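Long-range contacts in radical SAM domain protein (PDB 6Y1X), which is the radical SAM carbide synthase NifB, which matures iron-sulfur clusters on the pathway to the nitrogenase iron-molybdenum cofactor: residues I213-T218 with V241-V246; Y65-F70 with I250-F255; E89-V94 with E130-L135; D148-L153 with E205-R210. All blocks are in the same frame, centred on the assembly; numbering follows the deposited sequence. Where two conformers were deposited one is given.

Contact 1: I213-T218 with V241-V246; sequences IVKVNT and VFIHNV
Val216 and its partners Ile243 and Asn245 carry the backbone hydrogen bonding between 213-218 and 241-246. Val216 N donates to Ile243 O at 3.0 Å and Val216 O accepts from Asn245 N at 2.7 Å, both nearly along the C=O axis; Thr218 N continues the pattern to Asn245 O. Where 241-246 enters its strand, Val214 O receives Phe242 N and, weakly, Ile243 N. Weak CA-H...O contacts, such as Lys215 CA to Ile243 O, fill in between.

The strand axes, 4.7 Å apart, run 19° from parallel. This is the pairing of a beta-alpha-beta unit: helix 229-239 connects strand 213-220 to strand 243-248, one of the two outer strands of the six-stranded parallel sheet in the partial TIM barrel of radical SAM enzymes.

On the face of Lys215, Asn217 OD1 accepts from Asn245 ND2 at 3.1 Å; the two amide planes stand 83° apart, and ND2 lies above the carbonyl plane of Asn217. In one of its two conformers, bent at the last torsion (chi4 -72°), Lys215 NZ donates to Asn217 OD1 and bonds Thr162 OG1; the residue lines the pocket of an iron-sulfur cluster. On the other face, His244 NE2 donates in its ring plane to Thr218 OG1 at 2.8 Å, and that hydroxyl is also bonded to Leu165 O.

Among apolar contacts, Val241 and Val216 cross at about a right angle, CG1 of Val241 3.7 Å from CG2 of Val216, and Ile236 touches both, while Ile243 CG2 lies alongside Lys215 CB at 3.6 Å.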
# COMPACT_ATOMS: atom_id res chain seq x y z
N ILE A 213 11.31 4.50 3.81
CA ILE A 213 10.99 3.31 4.60
C ILE A 213 9.85 2.60 3.90
O ILE A 213 8.76 3.15 3.76
CB ILE A 213 10.60 3.69 6.04
CG1 ILE A 213 11.65 4.63 6.64
CG2 ILE A 213 10.43 2.43 6.88
CD1 ILE A 213 13.05 4.06 6.63
N VAL A 214 10.11 1.37 3.45
CA VAL A 214 9.20 0.65 2.58
C VAL A 214 8.55 -0.49 3.35
O VAL A 214 9.25 -1.31 3.96
CB VAL A 214 9.91 0.13 1.32
CG1 VAL A 214 8.94 -0.71 0.47
CG2 VAL A 214 10.46 1.30 0.53
N LYS A 215 7.23 -0.54 3.32
CA LYS A 215 6.45 -1.67 3.80
C LYS A 215 5.81 -2.36 2.60
O LYS A 215 5.30 -1.70 1.70
CB LYS A 215 5.39 -1.20 4.80
CG LYS A 215 4.23 -2.15 5.03
CD LYS A 215 3.45 -1.71 6.28
CE LYS A 215 1.99 -2.10 6.22
NZ LYS A 215 1.23 -1.27 5.23
N VAL A 216 5.83 -3.69 2.59
CA VAL A 216 5.21 -4.44 1.52
C VAL A 216 4.03 -5.21 2.10
O VAL A 216 4.19 -5.95 3.07
CB VAL A 216 6.21 -5.38 0.82
CG1 VAL A 216 5.46 -6.41 -0.02
CG2 VAL A 216 7.15 -4.55 -0.04
N ASN A 217 2.85 -4.99 1.53
CA ASN A 217 1.68 -5.81 1.82
C ASN A 217 1.62 -6.97 0.84
O ASN A 217 1.92 -6.80 -0.35
CB ASN A 217 0.39 -5.00 1.68
CG ASN A 217 0.26 -3.91 2.72
OD1 ASN A 217 0.90 -3.94 3.77
ND2 ASN A 217 -0.62 -2.96 2.45
N THR A 218 1.20 -8.13 1.32
CA THR A 218 0.88 -9.25 0.45
C THR A 218 -0.45 -9.83 0.87
O THR A 218 -0.64 -10.17 2.05
CB THR A 218 1.96 -10.35 0.50
OG1 THR A 218 3.21 -9.82 0.05
CG2 THR A 218 1.56 -11.54 -0.38
N VAL A 241 13.50 -3.78 1.66
CA VAL A 241 12.22 -3.49 2.29
C VAL A 241 12.33 -3.65 3.80
O VAL A 241 13.04 -4.53 4.30
CB VAL A 241 11.13 -4.39 1.69
CG1 VAL A 241 9.84 -4.29 2.48
CG2 VAL A 241 10.89 -3.98 0.24
N PHE A 242 11.66 -2.77 4.53
CA PHE A 242 11.83 -2.76 5.98
C PHE A 242 10.92 -3.76 6.68
O PHE A 242 11.36 -4.44 7.61
CB PHE A 242 11.56 -1.35 6.52
CG PHE A 242 11.56 -1.27 8.02
CD1 PHE A 242 12.75 -1.36 8.73
CD2 PHE A 242 10.37 -1.13 8.71
CE1 PHE A 242 12.74 -1.30 10.11
CE2 PHE A 242 10.37 -1.07 10.09
CZ PHE A 242 11.55 -1.15 10.79
N ILE A 243 9.67 -3.89 6.25
CA ILE A 243 8.72 -4.74 6.95
C ILE A 243 7.72 -5.31 5.95
O ILE A 243 7.42 -4.70 4.93
CB ILE A 243 8.02 -3.95 8.09
CG1 ILE A 243 7.22 -4.89 9.01
CG2 ILE A 243 7.16 -2.83 7.54
CD1 ILE A 243 6.71 -4.21 10.26
N HIS A 244 7.19 -6.49 6.28
CA HIS A 244 6.30 -7.24 5.41
C HIS A 244 4.99 -7.48 6.15
O HIS A 244 5.00 -7.96 7.29
CB HIS A 244 6.94 -8.58 5.03
CG HIS A 244 6.24 -9.31 3.93
ND1 HIS A 244 6.44 -10.65 3.70
CD2 HIS A 244 5.37 -8.89 2.98
CE1 HIS A 244 5.71 -11.03 2.67
NE2 HIS A 244 5.06 -9.98 2.20
N ASN A 245 3.87 -7.19 5.49
CA ASN A 245 2.55 -7.33 6.10
C ASN A 245 1.75 -8.32 5.27
O ASN A 245 1.22 -7.97 4.21
CB ASN A 245 1.86 -5.98 6.19
CG ASN A 245 0.43 -6.08 6.68
OD1 ASN A 245 0.09 -6.99 7.43
ND2 ASN A 245 -0.41 -5.15 6.25
N VAL A 246 1.63 -9.55 5.75
CA VAL A 246 0.85 -10.58 5.07
C VAL A 246 -0.58 -10.51 5.56
O VAL A 246 -0.85 -10.69 6.75
CB VAL A 246 1.46 -11.97 5.29
CG1 VAL A 246 0.67 -13.01 4.52
CG2 VAL A 246 2.92 -11.96 4.84

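Contact 2: Y65-F70 with I250-F255. With SF4 (iron/sulfur cluster), chain D; SO4 (sulfate ion), chain F.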
# COMPACT_ATOMS: atom_id res chain seq x y z
N TYR A 65 -9.73 -9.47 -6.49
CA TYR A 65 -10.40 -9.52 -5.19
C TYR A 65 -11.08 -8.20 -4.84
O TYR A 65 -11.56 -8.05 -3.71
CB TYR A 65 -9.41 -9.91 -4.09
CG TYR A 65 -8.15 -9.09 -4.03
CD1 TYR A 65 -8.11 -7.86 -3.39
CD2 TYR A 65 -6.97 -9.57 -4.59
CE1 TYR A 65 -6.95 -7.10 -3.33
CE2 TYR A 65 -5.80 -8.84 -4.53
CZ TYR A 65 -5.79 -7.60 -3.91
OH TYR A 65 -4.63 -6.88 -3.85
N CYS A 66 -11.14 -7.26 -5.77
CA CYS A 66 -11.58 -5.90 -5.49
C CYS A 66 -12.89 -5.59 -6.20
O CYS A 66 -13.03 -5.86 -7.40
CB CYS A 66 -10.52 -4.87 -5.92
SG CYS A 66 -11.12 -3.18 -5.78
N ILE A 67 -13.84 -5.05 -5.44
CA ILE A 67 -15.00 -4.33 -5.98
C ILE A 67 -14.71 -2.84 -5.83
O ILE A 67 -14.49 -2.36 -4.71
CB ILE A 67 -16.30 -4.73 -5.27
CG1 ILE A 67 -16.64 -6.20 -5.54
CG2 ILE A 67 -17.44 -3.85 -5.72
CD1 ILE A 67 -17.04 -6.49 -6.97
N ARG A 68 -14.64 -2.12 -6.95
CA ARG A 68 -14.20 -0.73 -6.93
C ARG A 68 -15.12 0.20 -6.15
O ARG A 68 -14.71 1.32 -5.82
CB ARG A 68 -14.04 -0.21 -8.36
CG ARG A 68 -12.85 -0.80 -9.08
CD ARG A 68 -11.54 -0.37 -8.42
NE ARG A 68 -11.53 1.05 -8.06
CZ ARG A 68 -11.44 2.04 -8.94
NH1 ARG A 68 -11.35 1.79 -10.24
NH2 ARG A 68 -11.44 3.30 -8.52
N ASP A 69 -16.35 -0.22 -5.85
CA ASP A 69 -17.23 0.60 -5.02
C ASP A 69 -16.59 0.93 -3.67
O ASP A 69 -16.93 1.94 -3.05
CB ASP A 69 -18.56 -0.13 -4.77
CG ASP A 69 -19.41 -0.24 -6.02
OD1 ASP A 69 -19.03 0.33 -7.07
OD2 ASP A 69 -20.46 -0.91 -5.95
N PHE A 70 -15.68 0.08 -3.21
CA PHE A 70 -15.18 0.15 -1.85
C PHE A 70 -13.73 0.61 -1.82
O PHE A 70 -12.95 0.32 -2.74
CB PHE A 70 -15.32 -1.21 -1.15
CG PHE A 70 -16.72 -1.77 -1.20
CD1 PHE A 70 -17.79 -1.08 -0.66
CD2 PHE A 70 -16.96 -3.00 -1.79
CE1 PHE A 70 -19.06 -1.59 -0.71
CE2 PHE A 70 -18.24 -3.53 -1.84
CZ PHE A 70 -19.29 -2.82 -1.30
N ILE A 250 -9.62 -11.30 1.68
CA ILE A 250 -11.04 -11.05 1.92
C ILE A 250 -11.76 -11.50 0.66
O ILE A 250 -11.70 -10.80 -0.36
CB ILE A 250 -11.32 -9.57 2.24
CG1 ILE A 250 -10.49 -9.10 3.43
CG2 ILE A 250 -12.81 -9.35 2.50
CD1 ILE A 250 -10.88 -9.75 4.73
N PRO A 251 -12.43 -12.65 0.66
CA PRO A 251 -12.97 -13.19 -0.59
C PRO A 251 -14.03 -12.27 -1.19
O PRO A 251 -15.01 -11.92 -0.53
CB PRO A 251 -13.57 -14.54 -0.17
CG PRO A 251 -12.91 -14.88 1.13
CD PRO A 251 -12.63 -13.56 1.80
N GLN A 252 -13.82 -11.89 -2.44
CA GLN A 252 -14.64 -10.87 -3.08
C GLN A 252 -14.33 -10.87 -4.57
O GLN A 252 -13.27 -11.33 -4.99
CB GLN A 252 -14.37 -9.48 -2.46
CG GLN A 252 -15.21 -8.30 -2.97
CD GLN A 252 -16.71 -8.54 -2.91
OE1 GLN A 252 -17.27 -9.26 -3.74
NE2 GLN A 252 -17.36 -7.97 -1.90
N TYR A 253 -15.28 -10.35 -5.36
CA TYR A 253 -15.17 -10.30 -6.82
C TYR A 253 -14.82 -11.71 -7.32
O TYR A 253 -15.47 -12.67 -6.90
CB TYR A 253 -14.19 -9.20 -7.21
CG TYR A 253 -14.07 -8.96 -8.70
CD1 TYR A 253 -15.15 -9.15 -9.55
CD2 TYR A 253 -12.87 -8.53 -9.26
CE1 TYR A 253 -15.04 -8.92 -10.91
CE2 TYR A 253 -12.75 -8.30 -10.61
CZ TYR A 253 -13.83 -8.50 -11.44
OH TYR A 253 -13.70 -8.28 -12.79
N LYS A 254 -13.81 -11.87 -8.18
CA LYS A 254 -13.53 -13.18 -8.77
C LYS A 254 -12.94 -14.16 -7.77
O LYS A 254 -12.91 -15.36 -8.06
CB LYS A 254 -12.60 -13.02 -9.97
CG LYS A 254 -13.30 -12.42 -11.17
CD LYS A 254 -12.34 -12.12 -12.31
CE LYS A 254 -13.11 -11.70 -13.56
NZ LYS A 254 -12.21 -11.51 -14.72
N PHE A 255 -12.53 -13.70 -6.59
CA PHE A 255 -12.04 -14.58 -5.55
C PHE A 255 -13.09 -14.80 -4.46
O PHE A 255 -12.75 -15.25 -3.36
CB PHE A 255 -10.76 -14.01 -4.93
CG PHE A 255 -9.56 -14.03 -5.85
CD1 PHE A 255 -9.58 -14.77 -7.03
CD2 PHE A 255 -8.41 -13.32 -5.53
CE1 PHE A 255 -8.47 -14.79 -7.87
CE2 PHE A 255 -7.31 -13.34 -6.37
CZ PHE A 255 -7.34 -14.07 -7.54
FE1 SF4 D . -9.05 -2.19 -5.97
FE2 SF4 D . -6.61 -3.19 -6.49
FE3 SF4 D . -6.90 -1.25 -4.60
FE4 SF4 D . -7.20 -0.65 -7.25
S1 SF4 D . -5.26 -1.34 -6.22
S2 SF4 D . -8.58 0.02 -5.54
S3 SF4 D . -8.17 -2.57 -8.06
S4 SF4 D . -7.75 -3.38 -4.51
S SO4 F . -10.87 -14.76 -15.29
O1 SO4 F . -11.20 -13.55 -16.04
O2 SO4 F . -10.17 -14.42 -14.06
O3 SO4 F . -12.11 -15.47 -14.97
O4 SO4 F . -10.02 -15.62 -16.11
O HOH W 1 -11.18 -8.27 -0.89
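Cys66 O approaches the ring of Tyr253 obliquely, 3.3 Å from Tyr253 CD2, with Tyr65 N at the edge of that ring and Lys254 CG over the centre of one face. A second ring, that of Tyr65, receives Phe255 CD2 near its plane, at the edge; the same Phe255 CD2 lies 3.8 Å from Tyr65 CB. Sulfide S4 of the iron-sulfur cluster stands oblique to the Tyr65 ring, 4.0 Å from CE1. Both phenols are anchored outside the two segments, Tyr65 OH by Asn74 and Asn166, Tyr253 OH by Asp178.

Beside the rings, Gln252 crosses Ile67 at about a right angle; its bend at chi2 (53°) places Gln252 CD against Ile67 CG1 at 3.5 Å. The amide is held by Tyr253 N, which donates to a lone pair of Gln252 OE1 in the carbonyl plane at 2.8 Å. No direct hydrogen bond joins the segments; a water donates to both Tyr65 O and Ile250 O, the latter at 2.6 Å.

The 250-255 loop, downstream of the last barrel strand, packs against the cluster-binding loop, while the CB of Cys66 points away from 250-255. Cys66 binds FE1 through SG at 2.3 Å, and Cys72 is a further ligand of this cluster. With Cys59 and Cys63, Cys66 forms the CX3CX2C motif that binds the cluster of radical SAM enzymes.

Contact 3: E89-V94 with E130-L135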
# COMPACT_ATOMS: atom_id res chain seq x y z
N GLU A 89 -10.38 20.41 1.01
CA GLU A 89 -11.19 19.80 2.06
C GLU A 89 -10.35 18.87 2.93
O GLU A 89 -10.52 18.83 4.16
CB GLU A 89 -12.36 19.04 1.44
CG GLU A 89 -13.39 19.94 0.78
CD GLU A 89 -14.31 19.19 -0.15
OE1 GLU A 89 -14.08 17.99 -0.39
OE2 GLU A 89 -15.27 19.82 -0.66
N ALA A 90 -9.44 18.11 2.32
CA ALA A 90 -8.60 17.20 3.08
C ALA A 90 -7.72 17.96 4.07
O ALA A 90 -7.56 17.54 5.22
CB ALA A 90 -7.74 16.35 2.14
N LEU A 91 -7.15 19.08 3.63
CA LEU A 91 -6.37 19.91 4.54
C LEU A 91 -7.23 20.42 5.69
O LEU A 91 -6.77 20.49 6.84
CB LEU A 91 -5.74 21.08 3.78
CG LEU A 91 -4.86 22.01 4.63
CD1 LEU A 91 -3.68 21.25 5.21
CD2 LEU A 91 -4.38 23.19 3.79
N GLU A 92 -8.48 20.79 5.40
CA GLU A 92 -9.38 21.23 6.45
C GLU A 92 -9.68 20.11 7.45
O GLU A 92 -9.83 20.37 8.65
CB GLU A 92 -10.68 21.75 5.84
CG GLU A 92 -10.50 23.03 5.04
CD GLU A 92 -11.74 23.40 4.25
OE1 GLU A 92 -11.74 24.47 3.60
OE2 GLU A 92 -12.72 22.61 4.27
N ARG A 93 -9.79 18.87 6.97
CA ARG A 93 -10.00 17.77 7.91
C ARG A 93 -8.78 17.56 8.80
O ARG A 93 -8.92 17.26 9.99
CB ARG A 93 -10.36 16.48 7.18
CG ARG A 93 -10.68 15.35 8.16
CD ARG A 93 -11.11 14.07 7.48
NE ARG A 93 -12.46 14.18 6.94
N VAL A 94 -7.58 17.71 8.23
CA VAL A 94 -6.36 17.64 9.04
C VAL A 94 -6.39 18.70 10.13
O VAL A 94 -6.08 18.42 11.30
CB VAL A 94 -5.11 17.79 8.15
CG1 VAL A 94 -3.86 17.78 9.00
CG2 VAL A 94 -5.05 16.65 7.15
N GLU A 130 3.58 21.22 3.98
CA GLU A 130 4.03 22.59 4.10
C GLU A 130 3.45 23.27 5.34
O GLU A 130 4.11 24.10 5.96
CB GLU A 130 3.68 23.37 2.84
CG GLU A 130 4.57 23.05 1.66
CD GLU A 130 4.06 23.64 0.36
OE1 GLU A 130 3.14 24.48 0.41
OE2 GLU A 130 4.59 23.27 -0.71
N LYS A 131 2.22 22.92 5.71
CA LYS A 131 1.60 23.53 6.88
C LYS A 131 1.96 22.82 8.18
O LYS A 131 2.08 23.48 9.22
CB LYS A 131 0.08 23.55 6.70
CG LYS A 131 -0.69 24.25 7.81
CD LYS A 131 -2.16 24.38 7.44
CE LYS A 131 -2.96 25.03 8.55
NZ LYS A 131 -4.40 25.12 8.20
N TYR A 132 2.17 21.50 8.14
CA TYR A 132 2.43 20.69 9.33
C TYR A 132 3.67 19.84 9.07
O TYR A 132 3.56 18.62 8.84
CB TYR A 132 1.23 19.80 9.67
CG TYR A 132 -0.05 20.55 9.98
CD1 TYR A 132 -0.16 21.33 11.12
CD2 TYR A 132 -1.14 20.48 9.12
CE1 TYR A 132 -1.32 22.02 11.40
CE2 TYR A 132 -2.31 21.16 9.40
CZ TYR A 132 -2.39 21.93 10.54
OH TYR A 132 -3.56 22.62 10.82
N PRO A 133 4.86 20.43 9.14
CA PRO A 133 6.09 19.66 8.87
C PRO A 133 6.37 18.56 9.87
O PRO A 133 7.18 17.67 9.58
CB PRO A 133 7.19 20.73 8.90
CG PRO A 133 6.49 22.04 8.80
CD PRO A 133 5.13 21.86 9.37
N HIS A 134 5.75 18.58 11.05
CA HIS A 134 5.99 17.52 12.03
C HIS A 134 5.35 16.20 11.62
O HIS A 134 5.82 15.14 12.04
CB HIS A 134 5.46 17.95 13.40
CG HIS A 134 5.65 16.91 14.47
ND1 HIS A 134 6.88 16.55 14.95
CD2 HIS A 134 4.74 16.16 15.15
CE1 HIS A 134 6.74 15.62 15.88
NE2 HIS A 134 5.45 15.37 16.02
N LEU A 135 4.29 16.24 10.82
CA LEU A 135 3.59 15.02 10.47
C LEU A 135 4.43 14.12 9.57
O LEU A 135 5.12 14.59 8.65
CB LEU A 135 2.27 15.36 9.78
CG LEU A 135 1.20 15.90 10.73
CD1 LEU A 135 0.03 16.47 9.95
CD2 LEU A 135 0.73 14.82 11.69
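Val94 CG1, anti to the backbone N (chi1 177°), meets the ring of Tyr132, whose CG is anti to the carbonyl carbon (chi1 -61°), and the two side chains slide past each other in opposite directions. The contact joins two helices, 87-100 and 119-131, that are linked through strand 104-109 of the parallel sheet in the radical SAM partial barrel; it lies where the second helix ends and the chain turns towards strand 136-141.

Val94 CG1 approaches the Tyr132 ring obliquely, touching CE2 at 3.7 Å and CD2 at 3.8 Å. Leu91, one helical turn earlier, adds CD1, which its chi2 of 61° places 4.1 Å from Lys131 CD; the same methyl is only loosely against Tyr132 CE2. The extended Lys131 chain crosses Leu91 obliquely, meeting it at CD, and its NZ forms a salt bridge with Asp95 on the first helix. Lys131 CG also stands 3.8 Å above one face of the Tyr132 ring, offset toward the rim.

Tyr132 leaves helical geometry and begins a type I turn closed by a 3.2 Å bond from Leu135 N to Tyr132 O. This turn returns Leu135 to the hydrophobic cluster, where Val128 touches Leu91, Val94 and Leu135, and Leu98 packs on Tyr132 and Leu135. At the inner end of the contact, Leu135 CD1 sits 4.2 Å from Val94 CG1.

Contact 4: D148-L153 with E205-R210; sequences DRIEDL and EEAVRR
Ile150 sets CG1, CG2 and CD1 against helix 189-209 and Arg210, their nearest partners being Arg210, Glu206 and Ala207 in turn. Helices 146-156 and 189-209 pack here as neighbours on the outside of the radical SAM partial barrel, packed on strand 160-164, whose Ile161 touches both Ile150 and Ala207. CG1 of Ile150 is anti to the backbone N, and chi2 of 62° then swings CD1 to 3.9 Å from Ala207 CB. The other branch, CG2, lies between the backbone N and the carbonyl carbon and presses on Glu206 CG at 3.5 Å.

Arg210, the first residue beyond the helical geometry of 189-209, runs extended from CG to NE, sliding past Ile150 in the opposite direction with CD 3.8 Å from Ile150 CG1. Its aliphatic portion packs on Ile150 before the guanidinium reaches charged partners.

Glu206 bends at chi2 (60°), which directs its CD away from the line of the chain, and the carboxylate then collects two arginines. Arg210 NE donates at 2.7 Å to the anti lone pair of Glu206 OE2; Arg209 NE lies on the syn side of Glu206 OE1 at 3.1 Å, with that oxygen in the guanidinium plane of Arg209. Such paired positive neighbours would be expected to favour the ionised carboxylate. The Arg210 NH1 end has a salt bridge to Asp154, outside the two segments.

Glu151 completes the network from the opposing helix: its backbone CA stands over one face of the Arg210 guanidinium, offset toward the rim, and Glu151 OE2 makes a long salt bridge to Arg210 NH2 at 3.8 Å, the carboxylate and guanidinium planes 73° apart.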
# COMPACT_ATOMS: atom_id res chain seq x y z
N ASP A 148 7.46 6.14 -11.82
CA ASP A 148 7.21 7.42 -12.48
C ASP A 148 7.00 8.55 -11.48
O ASP A 148 7.27 9.71 -11.81
CB ASP A 148 6.00 7.31 -13.40
CG ASP A 148 6.28 6.51 -14.66
OD1 ASP A 148 7.47 6.20 -14.92
OD2 ASP A 148 5.32 6.19 -15.39
N ARG A 149 6.54 8.25 -10.27
CA ARG A 149 6.16 9.30 -9.33
C ARG A 149 7.04 9.35 -8.08
O ARG A 149 6.80 10.21 -7.22
CB ARG A 149 4.70 9.14 -8.90
CG ARG A 149 3.68 9.26 -10.04
CD ARG A 149 3.96 10.42 -10.98
NE ARG A 149 3.79 11.74 -10.38
CZ ARG A 149 2.70 12.48 -10.50
NH1 ARG A 149 1.66 12.02 -11.19
NH2 ARG A 149 2.63 13.67 -9.93
N ILE A 150 8.03 8.47 -7.94
CA ILE A 150 8.82 8.43 -6.72
C ILE A 150 9.56 9.75 -6.53
O ILE A 150 9.74 10.21 -5.39
CB ILE A 150 9.79 7.23 -6.73
CG1 ILE A 150 10.58 7.15 -5.42
CG2 ILE A 150 10.71 7.27 -7.94
CD1 ILE A 150 9.71 6.96 -4.19
N GLU A 151 9.99 10.38 -7.62
CA GLU A 151 10.68 11.66 -7.52
C GLU A 151 9.77 12.72 -6.92
O GLU A 151 10.21 13.54 -6.10
CB GLU A 151 11.18 12.10 -8.89
CG GLU A 151 12.08 13.32 -8.86
CD GLU A 151 13.03 13.38 -10.04
OE1 GLU A 151 12.58 13.17 -11.19
OE2 GLU A 151 14.23 13.65 -9.83
N ASP A 152 8.49 12.72 -7.32
CA ASP A 152 7.53 13.67 -6.75
C ASP A 152 7.31 13.40 -5.27
O ASP A 152 7.27 14.34 -4.46
CB ASP A 152 6.20 13.58 -7.50
CG ASP A 152 6.31 14.09 -8.92
OD1 ASP A 152 7.34 14.70 -9.26
OD2 ASP A 152 5.36 13.86 -9.70
N LEU A 153 7.15 12.13 -4.90
CA LEU A 153 6.91 11.78 -3.50
C LEU A 153 8.07 12.24 -2.63
O LEU A 153 7.88 12.79 -1.55
CB LEU A 153 6.72 10.27 -3.37
CG LEU A 153 5.45 9.68 -3.96
CD1 LEU A 153 5.47 8.17 -3.83
CD2 LEU A 153 4.21 10.26 -3.30
N GLU A 205 12.94 -0.51 -5.55
CA GLU A 205 14.38 -0.27 -5.59
C GLU A 205 14.69 1.22 -5.50
O GLU A 205 15.58 1.64 -4.75
CB GLU A 205 14.96 -0.88 -6.86
CG GLU A 205 16.43 -0.60 -7.10
CD GLU A 205 16.94 -1.32 -8.34
OE1 GLU A 205 16.15 -2.04 -8.98
OE2 GLU A 205 18.13 -1.16 -8.68
N GLU A 206 13.96 2.04 -6.27
CA GLU A 206 14.24 3.47 -6.27
C GLU A 206 13.84 4.11 -4.94
O GLU A 206 14.53 5.01 -4.45
CB GLU A 206 13.52 4.14 -7.44
CG GLU A 206 13.78 5.64 -7.56
CD GLU A 206 15.26 5.97 -7.75
OE1 GLU A 206 16.01 5.12 -8.27
OE2 GLU A 206 15.67 7.09 -7.39
N ALA A 207 12.70 3.69 -4.38
CA ALA A 207 12.30 4.18 -3.06
C ALA A 207 13.34 3.86 -2.01
O ALA A 207 13.70 4.72 -1.19
CB ALA A 207 10.94 3.59 -2.67
N VAL A 208 13.87 2.63 -2.03
CA VAL A 208 14.91 2.25 -1.07
C VAL A 208 16.17 3.08 -1.29
O VAL A 208 16.78 3.57 -0.33
CB VAL A 208 15.19 0.74 -1.15
CG1 VAL A 208 16.46 0.39 -0.39
CG2 VAL A 208 14.01 -0.04 -0.57
N ARG A 209 16.57 3.27 -2.55
CA ARG A 209 17.76 4.07 -2.83
C ARG A 209 17.61 5.48 -2.27
O ARG A 209 18.59 6.08 -1.83
CB ARG A 209 18.03 4.10 -4.33
CG ARG A 209 19.33 4.79 -4.73
CD ARG A 209 19.41 5.06 -6.24
NE ARG A 209 18.50 6.10 -6.72
CZ ARG A 209 18.73 7.40 -6.61
NH1 ARG A 209 19.85 7.84 -6.05
NH2 ARG A 209 17.84 8.28 -7.07
N ARG A 210 16.39 6.03 -2.28
CA ARG A 210 16.12 7.37 -1.78
C ARG A 210 15.87 7.38 -0.28
O ARG A 210 15.32 8.36 0.24
CB ARG A 210 14.95 8.00 -2.53
CG ARG A 210 15.25 8.27 -3.99
CD ARG A 210 14.00 8.62 -4.77
NE ARG A 210 14.33 9.02 -6.14
CZ ARG A 210 14.51 10.28 -6.53
NH1 ARG A 210 14.40 11.27 -5.66
NH2 ARG A 210 14.80 10.54 -7.79

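Read from the N terminus, the chain opens contact 2 first, at 65-70, and closes it last, at 250-255, a loop enclosing the other three contacts. Within that span they follow in series without crossing: contact 3 joins 89-94 to 130-135 and closes before contact 4 begins at 148-153; contact 4 closes at 205-210, and contact 1 opens directly after, at 213-218. Contact 3 joins a helix to the end of another and its following turn, contact 4 pairs two helices, contact 1 pairs the sheet's last two strands, and contact 2 ties the cluster loop to the chain beyond them. Contacts 1 and 4 touch, Val214 CG2 lying 4.0 Å from Ala207 CB.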